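Local coordinates for N-terminal acetyltransferase B complex subunit NAT3 (Candida albicans, PDB 5K04), which probably transfers the acetyl group of acetyl-CoA to the N-termini of proteins as the acetyltransferase subunit of the NatB complex, at residues Thr106-Leu111 and Asp158-Leu163. Numbering follows the deposited sequence.
Unlike the reference sequence in segment 158-163: Leu162 (reference Ser).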
# COMPACT_ATOMS: atom_id res chain seq x y z
N THR B 106 -21.63 -26.30 -7.55
CA THR B 106 -22.06 -25.69 -8.79
C THR B 106 -21.90 -26.69 -9.93
O THR B 106 -21.35 -27.78 -9.76
CB THR B 106 -21.29 -24.41 -9.08
OG1 THR B 106 -19.95 -24.74 -9.44
CG2 THR B 106 -21.31 -23.51 -7.86
N LEU B 107 -22.41 -26.31 -11.10
CA LEU B 107 -22.53 -27.22 -12.22
C LEU B 107 -21.26 -27.25 -13.06
O LEU B 107 -20.85 -28.32 -13.54
CB LEU B 107 -23.72 -26.81 -13.10
CG LEU B 107 -25.16 -27.04 -12.63
CD1 LEU B 107 -26.08 -26.78 -13.80
CD2 LEU B 107 -25.38 -28.46 -12.08
N PHE B 108 -20.64 -26.09 -13.27
CA PHE B 108 -19.43 -25.99 -14.07
C PHE B 108 -18.63 -24.79 -13.61
O PHE B 108 -19.11 -23.96 -12.83
CB PHE B 108 -19.75 -25.88 -15.57
CG PHE B 108 -20.59 -24.69 -15.93
CD1 PHE B 108 -19.99 -23.47 -16.21
CD2 PHE B 108 -21.97 -24.79 -15.98
CE1 PHE B 108 -20.76 -22.36 -16.54
CE2 PHE B 108 -22.75 -23.68 -16.31
CZ PHE B 108 -22.14 -22.46 -16.60
N ILE B 109 -17.39 -24.71 -14.11
CA ILE B 109 -16.55 -23.53 -13.98
C ILE B 109 -16.39 -22.93 -15.37
O ILE B 109 -16.12 -23.65 -16.34
CB ILE B 109 -15.18 -23.87 -13.35
CG1 ILE B 109 -15.35 -24.77 -12.12
CG2 ILE B 109 -14.45 -22.58 -12.97
CD1 ILE B 109 -14.03 -25.16 -11.44
N ASP B 110 -16.60 -21.62 -15.47
CA ASP B 110 -16.36 -20.91 -16.71
C ASP B 110 -15.37 -19.76 -16.48
O ASP B 110 -14.97 -19.47 -15.34
CB ASP B 110 -17.69 -20.40 -17.31
CG ASP B 110 -18.14 -19.07 -16.73
OD1 ASP B 110 -17.94 -18.84 -15.52
OD2 ASP B 110 -18.68 -18.25 -17.50
N LEU B 111 -15.01 -19.11 -17.58
CA LEU B 111 -13.99 -18.08 -17.61
C LEU B 111 -14.00 -17.45 -18.99
O LEU B 111 -14.49 -18.04 -19.96
CB LEU B 111 -12.60 -18.65 -17.31
CG LEU B 111 -12.22 -19.76 -18.30
CD1 LEU B 111 -11.39 -19.25 -19.49
CD2 LEU B 111 -11.51 -20.88 -17.60
N ASP B 158 -15.84 -17.67 -23.87
CA ASP B 158 -16.27 -18.32 -22.65
C ASP B 158 -15.90 -19.79 -22.74
O ASP B 158 -16.34 -20.48 -23.67
CB ASP B 158 -17.77 -18.17 -22.43
CG ASP B 158 -18.24 -18.79 -21.12
OD1 ASP B 158 -17.99 -18.19 -20.06
OD2 ASP B 158 -18.84 -19.89 -21.15
N MET B 159 -15.08 -20.25 -21.80
CA MET B 159 -14.63 -21.63 -21.72
C MET B 159 -15.24 -22.26 -20.48
O MET B 159 -15.30 -21.63 -19.42
CB MET B 159 -13.10 -21.72 -21.67
CG MET B 159 -12.40 -21.05 -22.86
SD MET B 159 -10.63 -21.19 -22.85
CE MET B 159 -10.53 -22.90 -23.22
N ARG B 160 -15.69 -23.51 -20.61
CA ARG B 160 -16.35 -24.19 -19.52
C ARG B 160 -15.70 -25.54 -19.23
O ARG B 160 -15.17 -26.20 -20.13
CB ARG B 160 -17.82 -24.41 -19.83
CG ARG B 160 -18.63 -23.17 -19.83
CD ARG B 160 -20.05 -23.55 -20.19
NE ARG B 160 -20.97 -22.43 -20.05
CZ ARG B 160 -22.29 -22.59 -19.97
NH1 ARG B 160 -22.82 -23.80 -20.01
NH2 ARG B 160 -23.07 -21.53 -19.84
N LYS B 161 -15.75 -25.92 -17.95
CA LYS B 161 -15.40 -27.27 -17.50
C LYS B 161 -16.53 -27.80 -16.63
O LYS B 161 -16.75 -27.30 -15.52
CB LYS B 161 -14.09 -27.28 -16.72
CG LYS B 161 -13.78 -28.66 -16.13
CD LYS B 161 -12.33 -28.70 -15.64
CE LYS B 161 -11.94 -30.07 -15.09
NZ LYS B 161 -10.65 -29.95 -14.34
N LEU B 162 -17.24 -28.80 -17.14
CA LEU B 162 -18.28 -29.45 -16.35
C LEU B 162 -17.67 -30.12 -15.13
O LEU B 162 -16.59 -30.71 -15.20
CB LEU B 162 -19.02 -30.49 -17.19
CG LEU B 162 -20.26 -29.99 -17.90
CD1 LEU B 162 -20.50 -30.84 -19.12
CD2 LEU B 162 -21.45 -30.07 -16.95
N LEU B 163 -18.37 -30.01 -14.03
CA LEU B 163 -18.08 -30.57 -12.73
C LEU B 163 -18.84 -31.87 -12.51
O LEU B 163 -19.93 -32.07 -13.06
CB LEU B 163 -18.45 -29.56 -11.62
CG LEU B 163 -17.54 -28.32 -11.56
CD1 LEU B 163 -18.09 -27.26 -10.59
CD2 LEU B 163 -16.12 -28.71 -11.17
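The guanidinium of Arg160 lies flat on one face of the Phe108 ring, planes 20° apart. The segments lie on adjacent antiparallel strands of the mixed GNAT sheet, where strand 108-114 runs between 70-80 and 156-162. Phe108 CZ sits over the guanidinium centre, 3.4 Å from Arg160 CZ, and the cation-pi contact is off-centre. Arg160 CD adds a CH-pi contact over the same ring face. Asp110 CB meets the ring edge in plane, and His72 also meets the ring. Arg160 makes a second cation-pi contact, with Phe132. Ile109 and Lys161 form a hydrogen-bonded pair, with Lys161 N 2.8 Å from Ile109 O. Beyond the strands, Leu163 N donates a hydrogen bond to Leu107 O at 3.0 Å. The Leu111 N to Met159 O hydrogen bond is weak.

Leu111 and Met159 lie on the face covered by helix 118-126, where both touch Tyr124, a CoA-binding residue. Leu111 CD1 packs on Met159 CB at 3.7 Å. Arg160 NE forms a salt bridge with Asp158 OD2. Asp158 CG is anti to the backbone N (chi1 -178°), and the carboxylate reaches Asp110, whose OD1 is hydrogen-bonded to His74 ND1. Asp110 OD2 and Asp158 OD1 are 2.7 Å apart, and one acid probably holds a proton.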